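Local coordinates for protein oxidoreductase (Azotobacter vinelandii, PDB 7D5M) that binds NAD+ and, as an inositol dehydrogenase homolog of the Gfo/Idh/MocA family, probably catalyses the NAD-dependent oxidation of a polyol or sugar-like substrate, at residues A[124-128]-A[363-367]; A[150-154]-A[213-217]; A[203-208]-A[372-377]; A[221-227]-A[245-251]; A[339-343]-A[355-361]. Residue numbers count along the deposited sequence, not the author numbering.

Contact 1 (A[124-128]-A[363-367]); sequences AETLR and IHAGV
An antiparallel helix pair joins the NAD-binding Rossmann fold, through 124-128 of helix 121-133, to the C-terminal alpha/beta domain, through the first turn of helix 363-381. Both segments are regular alpha-helix, with axes 9.7 Å apart and N-to-C directions at 172°, so that Ala124 lies across from Val367 (CA-CA 5.3 Å) and Arg128 across from Ile363 (CA-CA 6.1 Å). Apolar packing fills the seam: Ala124 CB meets Val367 CG2 at 4.1 Å, and Ile363 (chi1 t, chi2 p) lays CG1 3.7 Å from Arg128 CB. Leu127, also directed to the seam, packs on Phe98 and Thr101 of helix 97-106. The polar part is built on Arg128, extended through chi1 and chi2 (both t) and turned at chi3 (p), with Val367 CG1 over one face of its guanidinium, 3.7 Å from NH2. Within its own helix Arg128 NH2 forms a salt bridge with Glu125 OE1 at 2.9 Å. Across the domain boundary, Arg128 NH1 donates to His364 ND1 at 3.0 Å, at the edge of the imidazole, near its plane.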
# COMPACT_ATOMS: atom_id res chain seq x y z
N ALA A 124 22.27 -34.79 -9.32
CA ALA A 124 21.70 -33.85 -10.31
C ALA A 124 22.41 -34.02 -11.66
O ALA A 124 21.72 -34.08 -12.70
CB ALA A 124 21.82 -32.43 -9.81
N GLU A 125 23.74 -34.07 -11.64
CA GLU A 125 24.57 -34.21 -12.87
C GLU A 125 24.22 -35.54 -13.54
O GLU A 125 24.11 -35.55 -14.79
CB GLU A 125 26.06 -34.10 -12.53
CG GLU A 125 26.46 -32.72 -12.03
CD GLU A 125 26.70 -31.68 -13.10
OE1 GLU A 125 26.37 -31.92 -14.29
OE2 GLU A 125 27.23 -30.62 -12.75
N THR A 126 24.05 -36.61 -12.76
CA THR A 126 23.68 -37.95 -13.28
C THR A 126 22.30 -37.89 -13.94
O THR A 126 22.14 -38.40 -15.06
CB THR A 126 23.70 -39.00 -12.17
OG1 THR A 126 25.04 -38.97 -11.67
CG2 THR A 126 23.30 -40.37 -12.65
N LEU A 127 21.31 -37.31 -13.25
CA LEU A 127 19.94 -37.18 -13.79
C LEU A 127 19.99 -36.44 -15.12
O LEU A 127 19.30 -36.86 -16.07
CB LEU A 127 19.06 -36.39 -12.82
CG LEU A 127 18.27 -37.20 -11.80
CD1 LEU A 127 17.20 -36.30 -11.20
CD2 LEU A 127 17.64 -38.44 -12.41
N ARG A 128 20.74 -35.34 -15.16
CA ARG A 128 20.79 -34.50 -16.38
C ARG A 128 21.39 -35.34 -17.52
O ARG A 128 20.84 -35.31 -18.63
CB ARG A 128 21.58 -33.21 -16.16
CG ARG A 128 21.78 -32.45 -17.47
CD ARG A 128 22.18 -31.01 -17.33
NE ARG A 128 23.38 -30.84 -16.55
CZ ARG A 128 23.87 -29.66 -16.17
NH1 ARG A 128 23.26 -28.54 -16.51
NH2 ARG A 128 24.98 -29.61 -15.47
N ILE A 363 15.74 -29.13 -16.92
CA ILE A 363 16.73 -29.97 -16.21
C ILE A 363 17.88 -29.07 -15.72
O ILE A 363 18.35 -29.27 -14.59
CB ILE A 363 17.21 -31.12 -17.12
CG1 ILE A 363 18.08 -32.11 -16.35
CG2 ILE A 363 17.93 -30.58 -18.35
CD1 ILE A 363 17.36 -32.84 -15.23
N HIS A 364 18.31 -28.11 -16.54
CA HIS A 364 19.47 -27.23 -16.24
C HIS A 364 19.14 -26.33 -15.05
O HIS A 364 20.00 -26.15 -14.18
CB HIS A 364 19.88 -26.42 -17.48
CG HIS A 364 20.14 -27.27 -18.67
ND1 HIS A 364 21.24 -28.10 -18.74
CD2 HIS A 364 19.46 -27.43 -19.83
CE1 HIS A 364 21.23 -28.73 -19.90
NE2 HIS A 364 20.15 -28.34 -20.58
N ALA A 365 17.92 -25.80 -14.99
CA ALA A 365 17.46 -24.98 -13.84
C ALA A 365 17.48 -25.84 -12.58
O ALA A 365 17.93 -25.35 -11.52
CB ALA A 365 16.10 -24.42 -14.10
N GLY A 366 17.00 -27.08 -12.68
CA GLY A 366 16.97 -28.03 -11.56
C GLY A 366 18.37 -28.28 -11.03
O GLY A 366 18.55 -28.24 -9.80
N VAL A 367 19.34 -28.50 -11.92
CA VAL A 367 20.76 -28.73 -11.51
C VAL A 367 21.27 -27.51 -10.74
O VAL A 367 21.90 -27.70 -9.68
CB VAL A 367 21.66 -29.07 -12.71
CG1 VAL A 367 23.13 -29.09 -12.31
CG2 VAL A 367 21.25 -30.39 -13.34

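Contact 2 (A[150-154]-A[213-217]); sequences IEQAR and LSEVM
Leu213 opens the meeting of two alpha-helical segments whose axes come within 9.0 Å, their N-to-C directions 46° apart. Its chi1 m, chi2 t conformer brings CD2 to 4.1 Å from Ile150 CG1. Ser214, its CB turned away, packs on Met170 of strand 165-173. Helices 148-158 and 202-217 lie side by side against the large mixed sheet of the C-terminal alpha/beta domain, where Ala153 rests on Leu282 and Met217 on Val275. Val216 (chi1 t) places CG1 3.9 Å from Ile150 CG2, while its carbonyl O lies 3.3 Å from Arg154 CG. Met217 runs out with chi1 m and chi2 and chi3 t, putting CE 3.6 Å from Ala153 CB and 3.9 Å from Ile150 CD1. Here the backbones are nearest, Arg154 CA to Met217 CA being 4.0 Å, and one water donates to both Arg154 O and Met217 O, each at 2.7 Å. In its own helix Arg154 salt-bridges Glu151: Arg154 NE to Glu151 OE1 and Arg154 NH2 to Glu151 OE2 are both 2.8 Å.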
# COMPACT_ATOMS: atom_id res chain seq x y z
N ILE A 150 7.47 -11.53 -14.93
CA ILE A 150 8.88 -12.02 -14.83
C ILE A 150 9.54 -11.83 -16.21
O ILE A 150 10.67 -11.30 -16.25
CB ILE A 150 8.96 -13.47 -14.32
CG1 ILE A 150 8.23 -13.65 -12.98
CG2 ILE A 150 10.41 -13.91 -14.21
CD1 ILE A 150 8.67 -12.69 -11.89
N GLU A 151 8.84 -12.19 -17.29
CA GLU A 151 9.31 -11.99 -18.68
C GLU A 151 9.45 -10.49 -18.96
O GLU A 151 10.43 -10.10 -19.62
CB GLU A 151 8.37 -12.67 -19.67
CG GLU A 151 8.55 -12.20 -21.10
CD GLU A 151 9.90 -12.47 -21.73
OE1 GLU A 151 10.65 -13.32 -21.21
OE2 GLU A 151 10.19 -11.84 -22.76
N GLN A 152 8.52 -9.66 -18.47
CA GLN A 152 8.63 -8.19 -18.62
C GLN A 152 9.96 -7.73 -18.00
O GLN A 152 10.67 -6.91 -18.62
CB GLN A 152 7.45 -7.46 -17.96
CG GLN A 152 7.62 -5.94 -17.93
CD GLN A 152 7.56 -5.31 -19.30
OE1 GLN A 152 7.03 -5.89 -20.25
NE2 GLN A 152 8.06 -4.08 -19.41
N ALA A 153 10.25 -8.16 -16.77
CA ALA A 153 11.49 -7.78 -16.05
C ALA A 153 12.71 -8.24 -16.85
O ALA A 153 13.64 -7.44 -17.04
CB ALA A 153 11.47 -8.36 -14.65
N ARG A 154 12.71 -9.48 -17.33
CA ARG A 154 13.83 -10.01 -18.15
C ARG A 154 14.08 -9.07 -19.33
O ARG A 154 15.24 -8.71 -19.58
CB ARG A 154 13.53 -11.41 -18.69
CG ARG A 154 14.67 -12.00 -19.50
CD ARG A 154 14.22 -13.10 -20.43
NE ARG A 154 13.37 -12.55 -21.48
CZ ARG A 154 13.78 -11.78 -22.49
NH1 ARG A 154 15.06 -11.46 -22.64
NH2 ARG A 154 12.90 -11.34 -23.37
N LEU A 213 13.98 -17.03 -10.21
CA LEU A 213 13.49 -15.77 -10.83
C LEU A 213 14.69 -14.91 -11.25
O LEU A 213 14.64 -14.37 -12.35
CB LEU A 213 12.56 -15.02 -9.88
CG LEU A 213 11.29 -15.76 -9.48
CD1 LEU A 213 10.44 -14.89 -8.58
CD2 LEU A 213 10.49 -16.19 -10.71
N SER A 214 15.74 -14.80 -10.44
CA SER A 214 16.92 -13.98 -10.80
C SER A 214 17.62 -14.58 -12.03
O SER A 214 18.14 -13.80 -12.85
CB SER A 214 17.89 -13.80 -9.67
OG SER A 214 18.65 -14.98 -9.47
N GLU A 215 17.61 -15.90 -12.18
CA GLU A 215 18.26 -16.58 -13.33
C GLU A 215 17.45 -16.32 -14.61
O GLU A 215 18.06 -16.17 -15.68
CB GLU A 215 18.42 -18.08 -13.06
CG GLU A 215 19.39 -18.35 -11.93
CD GLU A 215 19.65 -19.81 -11.61
OE1 GLU A 215 19.22 -20.67 -12.41
OE2 GLU A 215 20.30 -20.07 -10.57
N VAL A 216 16.13 -16.25 -14.52
CA VAL A 216 15.29 -15.87 -15.69
C VAL A 216 15.60 -14.42 -16.07
O VAL A 216 15.73 -14.14 -17.27
CB VAL A 216 13.78 -16.07 -15.42
CG1 VAL A 216 12.94 -15.60 -16.60
CG2 VAL A 216 13.47 -17.52 -15.08
N MET A 217 15.69 -13.51 -15.09
CA MET A 217 15.83 -12.05 -15.34
C MET A 217 17.25 -11.70 -15.80
O MET A 217 17.38 -10.75 -16.59
CB MET A 217 15.50 -11.26 -14.07
CG MET A 217 14.06 -11.35 -13.67
SD MET A 217 13.72 -10.28 -12.25
CE MET A 217 12.00 -10.68 -11.95
O HOH W 1 17.61 -10.00 -19.15

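Contact 3 (A[203-208]-A[372-377]); sequences LGDVGT and WVERCV
Leu203 is a knob in a hole formed by Trp372, Val373, Cys376 and Val377, where helical segments 203-208 and 372-377 cross at 115°, axes 10.2 Å apart. Both helices pack on the mixed sheet of the C-terminal alpha/beta domain, Trp372 on Met248, Leu203 on Ala244. In its chi1 m, chi2 t rotamer, Leu203 sets CD2 3.8 Å from Trp372 CH2, and CD1 3.9 Å from Cys376 CB and 4.3 Å from Val377 CG2. Trp372 (chi1 t, chi2 84°) reaches across with its six-membered ring, CZ3 lying 3.6 Å from Leu203 O. A pi-type turn at 203-207 widens the first helix, leaving Thr208 N to Leu203 O a weak 3.1 Å bond. A CB on Gly207 would clash with Leu203 O (2.8 Å) and sit tightly against Trp372 CH2 (3.2 Å). Val373 (chi1 t) puts CG2 3.6 Å from both Gly204 CA, the point of nearest backbone approach, and Thr208 CG2. With chi1 p, Thr208 turns that methyl to the contact while OG1 donates to Gly204 O at 2.8 Å. NAD-binding Lys115, beside Thr208, donates NZ to Asp205 O, and Asp205 salt-bridges NAD-binding Arg191. The joint rests on apolar packing, Thr208 OG1 being satisfied within its own helix.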
# COMPACT_ATOMS: atom_id res chain seq x y z
N LEU A 203 16.56 -23.21 2.59
CA LEU A 203 17.39 -22.86 1.39
C LEU A 203 16.77 -23.54 0.17
O LEU A 203 16.49 -22.86 -0.84
CB LEU A 203 18.83 -23.33 1.61
CG LEU A 203 19.63 -22.49 2.60
CD1 LEU A 203 20.87 -23.26 3.06
CD2 LEU A 203 20.01 -21.15 2.00
N GLY A 204 16.54 -24.85 0.29
CA GLY A 204 15.98 -25.69 -0.78
C GLY A 204 14.50 -25.45 -0.96
O GLY A 204 14.02 -25.45 -2.11
N ASP A 205 13.77 -25.26 0.14
CA ASP A 205 12.29 -25.24 0.11
C ASP A 205 11.80 -23.92 -0.49
O ASP A 205 10.84 -23.93 -1.29
CB ASP A 205 11.69 -25.47 1.49
CG ASP A 205 10.22 -25.81 1.44
OD1 ASP A 205 9.89 -26.85 0.85
OD2 ASP A 205 9.41 -25.02 1.96
N VAL A 206 12.41 -22.80 -0.10
CA VAL A 206 11.88 -21.47 -0.51
C VAL A 206 12.97 -20.61 -1.14
O VAL A 206 12.65 -19.93 -2.11
CB VAL A 206 11.14 -20.79 0.66
CG1 VAL A 206 9.87 -21.55 1.02
CG2 VAL A 206 12.03 -20.58 1.88
N GLY A 207 14.22 -20.65 -0.66
CA GLY A 207 15.29 -19.80 -1.20
C GLY A 207 15.48 -19.97 -2.71
O GLY A 207 15.77 -18.97 -3.40
N THR A 208 15.31 -21.19 -3.21
CA THR A 208 15.59 -21.53 -4.63
C THR A 208 14.54 -20.90 -5.55
O THR A 208 14.82 -20.76 -6.76
CB THR A 208 15.68 -23.04 -4.87
OG1 THR A 208 14.56 -23.65 -4.24
CG2 THR A 208 16.97 -23.63 -4.33
N TRP A 372 23.28 -24.59 -5.89
CA TRP A 372 23.24 -23.41 -4.99
C TRP A 372 23.04 -23.87 -3.55
O TRP A 372 23.80 -23.43 -2.68
CB TRP A 372 22.16 -22.43 -5.42
CG TRP A 372 22.09 -21.18 -4.58
CD1 TRP A 372 22.83 -20.05 -4.72
CD2 TRP A 372 21.14 -20.92 -3.54
NE1 TRP A 372 22.44 -19.11 -3.81
CE2 TRP A 372 21.41 -19.61 -3.07
CE3 TRP A 372 20.11 -21.65 -2.95
CZ2 TRP A 372 20.65 -19.02 -2.05
CZ3 TRP A 372 19.37 -21.08 -1.94
CH2 TRP A 372 19.65 -19.78 -1.49
N VAL A 373 22.07 -24.74 -3.30
CA VAL A 373 21.78 -25.25 -1.93
C VAL A 373 23.05 -25.92 -1.40
O VAL A 373 23.41 -25.68 -0.24
CB VAL A 373 20.57 -26.20 -1.90
CG1 VAL A 373 20.47 -26.94 -0.57
CG2 VAL A 373 19.29 -25.44 -2.20
N GLU A 374 23.71 -26.74 -2.22
CA GLU A 374 24.88 -27.53 -1.75
C GLU A 374 26.00 -26.57 -1.33
O GLU A 374 26.58 -26.79 -0.25
CB GLU A 374 25.32 -28.52 -2.83
CG GLU A 374 26.40 -29.48 -2.37
CD GLU A 374 26.52 -30.72 -3.22
OE1 GLU A 374 27.60 -30.92 -3.80
OE2 GLU A 374 25.53 -31.47 -3.32
N ARG A 375 26.29 -25.54 -2.14
CA ARG A 375 27.35 -24.53 -1.84
C ARG A 375 26.98 -23.76 -0.57
O ARG A 375 27.89 -23.53 0.25
CB ARG A 375 27.56 -23.57 -3.01
CG ARG A 375 28.27 -24.21 -4.20
CD ARG A 375 29.76 -24.42 -3.97
NE ARG A 375 30.25 -25.22 -5.09
CZ ARG A 375 30.21 -26.55 -5.15
NH1 ARG A 375 29.75 -27.26 -4.13
NH2 ARG A 375 30.66 -27.18 -6.22
N CYS A 376 25.71 -23.37 -0.41
CA CYS A 376 25.23 -22.65 0.80
C CYS A 376 25.46 -23.52 2.03
O CYS A 376 26.00 -23.02 3.04
CB CYS A 376 23.76 -22.26 0.68
SG CYS A 376 23.46 -20.89 -0.46
N VAL A 377 25.10 -24.80 1.97
CA VAL A 377 25.27 -25.73 3.12
C VAL A 377 26.77 -25.85 3.42
O VAL A 377 27.13 -25.80 4.62
CB VAL A 377 24.58 -27.08 2.87
CG1 VAL A 377 24.93 -28.11 3.94
CG2 VAL A 377 23.07 -26.91 2.79

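Contact 4 (A[221-227]-A[245-251]); sequences FRIKRLM and YTLMEYE
Segments 221-227 and 245-251 pair as antiparallel strands, axes 4.6 Å apart and N-to-C directions at 155°. At hydrogen-bonded Met227-Leu247, Met227 N gives to Leu247 O (2.8 Å) and Leu247 N to Met227 O (2.9 Å). At Arg225-Glu249, likewise hydrogen-bonded, Glu249 N gives to Arg225 O (3.0 Å), whereas Glu249 O accepts from Arg225 N (3.2 Å) and Lys224 N (2.8 Å). This classic beta bulge in the hairpin of strands 223-231 and 243-250, with Lys224 at phi/psi -87/-49, shifts the register by one between Arg225-Glu249 and the non-hydrogen-bonded pair Ile223-Tyr250. Glu251 N donates to Arg222 O (2.8 Å), and a water joins Arg222 N (2.9 Å) to Glu251 O (2.7 Å). Arg225 (chi1-3 m, t, m) and Glu249 (chi1-2 m, t) form a salt bridge, Arg225 NH2 to Glu249 OE2 (2.8 Å) and, weakly, NE to OE1 (3.2 Å); Lys224 NZ adds a long ion pair to OE1 (3.9 Å). Non-hydrogen-bonded Leu226-Met248 packs on Trp372. The Phe221 edge meets the Tyr250 face, and Tyr245 OH is hydrogen-bonded to His169 NE2 of the second subunit.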
# COMPACT_ATOMS: atom_id res chain seq x y z
N PHE A 221 24.22 -13.78 -15.95
CA PHE A 221 24.88 -13.59 -14.64
C PHE A 221 25.41 -14.93 -14.14
O PHE A 221 24.73 -15.96 -14.28
CB PHE A 221 23.95 -12.92 -13.63
CG PHE A 221 24.10 -11.42 -13.64
CD1 PHE A 221 24.06 -10.72 -14.83
CD2 PHE A 221 24.31 -10.72 -12.46
CE1 PHE A 221 24.22 -9.35 -14.85
CE2 PHE A 221 24.47 -9.35 -12.48
CZ PHE A 221 24.44 -8.67 -13.68
N ARG A 222 26.62 -14.89 -13.57
CA ARG A 222 27.32 -16.06 -13.01
C ARG A 222 27.77 -15.72 -11.59
O ARG A 222 28.46 -14.70 -11.42
CB ARG A 222 28.52 -16.44 -13.86
CG ARG A 222 28.16 -16.85 -15.29
CD ARG A 222 27.35 -18.12 -15.36
NE ARG A 222 27.07 -18.44 -16.76
CZ ARG A 222 25.97 -18.10 -17.43
NH1 ARG A 222 24.98 -17.45 -16.83
NH2 ARG A 222 25.86 -18.42 -18.70
N ILE A 223 27.42 -16.57 -10.63
CA ILE A 223 27.90 -16.42 -9.23
C ILE A 223 29.38 -16.82 -9.20
O ILE A 223 29.71 -17.94 -9.67
CB ILE A 223 27.05 -17.26 -8.27
CG1 ILE A 223 25.56 -16.93 -8.38
CG2 ILE A 223 27.55 -17.10 -6.84
CD1 ILE A 223 24.65 -17.99 -7.82
N LYS A 224 30.24 -15.93 -8.71
CA LYS A 224 31.69 -16.18 -8.54
C LYS A 224 31.94 -16.82 -7.16
O LYS A 224 32.67 -17.84 -7.09
CB LYS A 224 32.47 -14.87 -8.67
CG LYS A 224 33.98 -15.04 -8.65
CD LYS A 224 34.74 -13.80 -8.24
CE LYS A 224 34.37 -12.58 -9.05
NZ LYS A 224 34.54 -11.34 -8.27
N ARG A 225 31.37 -16.24 -6.10
CA ARG A 225 31.56 -16.72 -4.71
C ARG A 225 30.27 -16.50 -3.93
O ARG A 225 29.52 -15.60 -4.30
CB ARG A 225 32.65 -15.95 -3.97
CG ARG A 225 34.01 -15.94 -4.65
CD ARG A 225 35.09 -15.56 -3.66
NE ARG A 225 34.84 -14.26 -3.04
CZ ARG A 225 35.39 -13.83 -1.90
NH1 ARG A 225 36.22 -14.61 -1.22
NH2 ARG A 225 35.09 -12.63 -1.44
N LEU A 226 30.05 -17.27 -2.87
CA LEU A 226 28.96 -16.95 -1.92
C LEU A 226 29.38 -17.33 -0.50
O LEU A 226 30.32 -18.12 -0.31
CB LEU A 226 27.64 -17.61 -2.34
CG LEU A 226 27.52 -19.13 -2.31
CD1 LEU A 226 27.39 -19.68 -0.89
CD2 LEU A 226 26.29 -19.55 -3.11
N MET A 227 28.69 -16.74 0.46
CA MET A 227 28.73 -17.19 1.86
C MET A 227 27.29 -17.37 2.33
O MET A 227 26.38 -16.67 1.82
CB MET A 227 29.47 -16.20 2.75
CG MET A 227 29.05 -14.77 2.54
SD MET A 227 29.41 -13.79 3.99
CE MET A 227 28.40 -14.66 5.20
N TYR A 245 20.80 -16.54 5.49
CA TYR A 245 21.31 -15.38 4.72
C TYR A 245 22.36 -15.89 3.76
O TYR A 245 23.39 -16.43 4.22
CB TYR A 245 21.91 -14.32 5.64
CG TYR A 245 20.96 -13.93 6.74
CD1 TYR A 245 20.00 -12.96 6.53
CD2 TYR A 245 21.02 -14.56 7.98
CE1 TYR A 245 19.11 -12.62 7.53
CE2 TYR A 245 20.13 -14.23 8.98
CZ TYR A 245 19.18 -13.24 8.76
OH TYR A 245 18.30 -12.92 9.75
N THR A 246 22.14 -15.69 2.46
CA THR A 246 23.14 -16.00 1.43
C THR A 246 23.58 -14.71 0.76
O THR A 246 22.74 -14.02 0.16
CB THR A 246 22.62 -17.00 0.39
OG1 THR A 246 22.12 -18.12 1.12
CG2 THR A 246 23.71 -17.40 -0.58
N LEU A 247 24.86 -14.39 0.89
CA LEU A 247 25.46 -13.23 0.20
C LEU A 247 26.34 -13.76 -0.94
O LEU A 247 27.13 -14.73 -0.72
CB LEU A 247 26.25 -12.40 1.21
CG LEU A 247 26.80 -11.08 0.67
CD1 LEU A 247 25.67 -10.14 0.27
CD2 LEU A 247 27.69 -10.42 1.71
N MET A 248 26.18 -13.18 -2.12
CA MET A 248 26.86 -13.66 -3.34
C MET A 248 27.56 -12.50 -4.05
O MET A 248 27.01 -11.37 -4.08
CB MET A 248 25.84 -14.29 -4.29
CG MET A 248 24.94 -15.26 -3.58
SD MET A 248 23.95 -16.22 -4.73
CE MET A 248 22.81 -14.98 -5.34
N GLU A 249 28.74 -12.77 -4.60
CA GLU A 249 29.41 -11.90 -5.57
C GLU A 249 29.23 -12.53 -6.95
O GLU A 249 29.62 -13.70 -7.10
CB GLU A 249 30.90 -11.76 -5.28
CG GLU A 249 31.23 -11.46 -3.84
CD GLU A 249 32.73 -11.35 -3.57
OE1 GLU A 249 33.51 -11.71 -4.48
OE2 GLU A 249 33.11 -10.92 -2.45
N TYR A 250 28.65 -11.79 -7.88
CA TYR A 250 28.57 -12.19 -9.31
C TYR A 250 29.87 -11.81 -10.01
O TYR A 250 30.53 -10.84 -9.57
CB TYR A 250 27.39 -11.52 -9.99
CG TYR A 250 26.04 -11.90 -9.44
CD1 TYR A 250 25.43 -13.09 -9.82
CD2 TYR A 250 25.35 -11.08 -8.57
CE1 TYR A 250 24.19 -13.45 -9.33
CE2 TYR A 250 24.11 -11.43 -8.07
CZ TYR A 250 23.52 -12.62 -8.46
OH TYR A 250 22.29 -12.99 -7.99
N GLU A 251 30.21 -12.53 -11.08
CA GLU A 251 31.27 -12.09 -12.03
C GLU A 251 30.88 -10.70 -12.52
O GLU A 251 29.71 -10.52 -12.91
CB GLU A 251 31.41 -13.06 -13.21
CG GLU A 251 31.94 -14.43 -12.83
CD GLU A 251 33.40 -14.50 -12.40
OE1 GLU A 251 34.13 -13.50 -12.56
OE2 GLU A 251 33.79 -15.57 -11.88
O HOH W 2 27.98 -12.31 -13.98

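Contact 5 (A[339-343]-A[355-361]); sequences RFAMA and LAGLRYP
Ala343 is the shallow spot on helical segment 339-343 into which the chain leaving helix 352-357 fits. Leu358 (chi1 m, chi2 t) drops CD1 there, 3.9 Å from Ala343 CB and 4.1 Å from Met342 CB, while Leu355 CD2 closes in at 3.5 Å from Ala343 O. Tyr360, on an extended backbone (phi/psi -158/159) with chi1 p, lies along the helix so that CE2 is 3.6 Å and OH 3.3 Å from Ala343 CB. Phe340 (chi1 m) stands beside it, CE1 3.7 Å from Tyr360 CD1, rings at 87°; the same CE1 is 3.6 Å from Pro361 O. Arg339 flanks the chain, its CD 3.2 Å from Arg359 O. One water accepts from Arg339 NE (2.8 Å) and Arg359 N (3.1 Å), and the guanidinium salt-bridges Asp318. The loop after helix 352-357 thus folds back over helix 329-349 of the C-terminal alpha/beta domain, and a backbone hydrogen bond between Pro361 and Val140 joins it to strand 138-140, an edge strand of the Rossmann sheet, beside NADH-binding Thr141.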
# COMPACT_ATOMS: atom_id res chain seq x y z
N ARG A 339 3.81 -25.04 -21.87
CA ARG A 339 5.16 -25.02 -22.50
C ARG A 339 5.79 -26.41 -22.36
O ARG A 339 6.43 -26.88 -23.33
CB ARG A 339 6.03 -23.93 -21.88
CG ARG A 339 5.60 -22.52 -22.26
CD ARG A 339 6.50 -21.52 -21.57
NE ARG A 339 6.38 -20.16 -22.07
CZ ARG A 339 5.37 -19.34 -21.82
NH1 ARG A 339 4.35 -19.76 -21.09
NH2 ARG A 339 5.39 -18.11 -22.30
N PHE A 340 5.64 -27.04 -21.19
CA PHE A 340 6.11 -28.43 -20.99
C PHE A 340 5.49 -29.33 -22.08
O PHE A 340 6.25 -30.09 -22.72
CB PHE A 340 5.77 -28.98 -19.60
CG PHE A 340 6.41 -28.27 -18.44
CD1 PHE A 340 7.62 -27.61 -18.57
CD2 PHE A 340 5.81 -28.29 -17.19
CE1 PHE A 340 8.21 -26.97 -17.49
CE2 PHE A 340 6.40 -27.66 -16.11
CZ PHE A 340 7.61 -27.00 -16.26
N ALA A 341 4.18 -29.25 -22.29
CA ALA A 341 3.45 -30.08 -23.28
C ALA A 341 3.99 -29.77 -24.69
O ALA A 341 4.26 -30.71 -25.45
CB ALA A 341 1.96 -29.84 -23.18
N MET A 342 4.14 -28.50 -25.05
CA MET A 342 4.66 -28.14 -26.40
C MET A 342 6.07 -28.72 -26.58
O MET A 342 6.37 -29.20 -27.69
CB MET A 342 4.68 -26.63 -26.60
CG MET A 342 3.29 -26.05 -26.73
SD MET A 342 3.31 -24.27 -26.96
CE MET A 342 3.72 -24.16 -28.70
N ALA A 343 6.92 -28.66 -25.55
CA ALA A 343 8.33 -29.13 -25.63
C ALA A 343 8.35 -30.65 -25.81
O ALA A 343 9.14 -31.16 -26.63
CB ALA A 343 9.09 -28.70 -24.39
N LEU A 355 11.36 -26.11 -30.35
CA LEU A 355 12.11 -26.45 -29.11
C LEU A 355 13.03 -25.29 -28.70
O LEU A 355 12.98 -24.90 -27.52
CB LEU A 355 12.92 -27.73 -29.32
CG LEU A 355 12.20 -29.02 -28.96
CD1 LEU A 355 13.07 -30.22 -29.29
CD2 LEU A 355 11.80 -29.03 -27.49
N ALA A 356 13.83 -24.77 -29.64
CA ALA A 356 14.89 -23.76 -29.37
C ALA A 356 14.27 -22.43 -28.92
O ALA A 356 14.94 -21.71 -28.15
CB ALA A 356 15.75 -23.58 -30.59
N GLY A 357 13.06 -22.11 -29.38
CA GLY A 357 12.34 -20.87 -29.02
C GLY A 357 11.58 -20.98 -27.70
O GLY A 357 11.17 -19.93 -27.19
N LEU A 358 11.35 -22.19 -27.19
CA LEU A 358 10.61 -22.41 -25.92
C LEU A 358 11.53 -22.12 -24.73
O LEU A 358 12.67 -22.61 -24.72
CB LEU A 358 10.08 -23.84 -25.83
CG LEU A 358 8.91 -24.17 -26.76
CD1 LEU A 358 8.65 -25.67 -26.77
CD2 LEU A 358 7.65 -23.40 -26.36
N ARG A 359 11.02 -21.34 -23.77
CA ARG A 359 11.70 -21.01 -22.50
C ARG A 359 10.86 -21.56 -21.36
O ARG A 359 9.70 -21.14 -21.22
CB ARG A 359 11.85 -19.49 -22.33
CG ARG A 359 12.61 -18.80 -23.45
CD ARG A 359 14.12 -18.90 -23.31
NE ARG A 359 14.79 -18.33 -24.48
CZ ARG A 359 14.99 -18.97 -25.63
NH1 ARG A 359 14.59 -20.22 -25.80
NH2 ARG A 359 15.60 -18.35 -26.62
N TYR A 360 11.42 -22.44 -20.55
CA TYR A 360 10.74 -22.96 -19.35
C TYR A 360 11.80 -23.48 -18.38
O TYR A 360 12.92 -23.79 -18.78
CB TYR A 360 9.72 -24.03 -19.74
CG TYR A 360 10.31 -25.16 -20.55
CD1 TYR A 360 10.86 -26.27 -19.94
CD2 TYR A 360 10.35 -25.08 -21.93
CE1 TYR A 360 11.43 -27.29 -20.69
CE2 TYR A 360 10.91 -26.10 -22.69
CZ TYR A 360 11.45 -27.21 -22.07
OH TYR A 360 11.99 -28.20 -22.83
N PRO A 361 11.45 -23.58 -17.08
CA PRO A 361 12.35 -24.17 -16.10
C PRO A 361 12.56 -25.65 -16.42
O PRO A 361 11.60 -26.40 -16.46
CB PRO A 361 11.68 -23.97 -14.74
CG PRO A 361 10.41 -23.18 -15.01
CD PRO A 361 10.18 -23.14 -16.50
O HOH W 3 8.28 -19.91 -24.12

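Overall arrangement
From the N terminus, helix 121-133 of the Rossmann part opens contact 1, the widest loop; it closes only at helix 363-381, and contacts 2, 4 and 5 nest within it. Contact 2 starts at helix 148-158 and closes at the end of helix 202-217. That helix has already opened contact 3, which therefore crosses contact 2 and, ending further along helix 363-381, crosses contact 1 too. Contact 4, a hairpin nested inside contact 3, follows directly and touches it where Trp372 NE1 lies 3.4 Å from Met248 SD. Contact 5, also inside contact 3, leads into helix 363-381, whose start packs on helix 121-133 and whose later turns meet helix 202-217 and the mixed sheet.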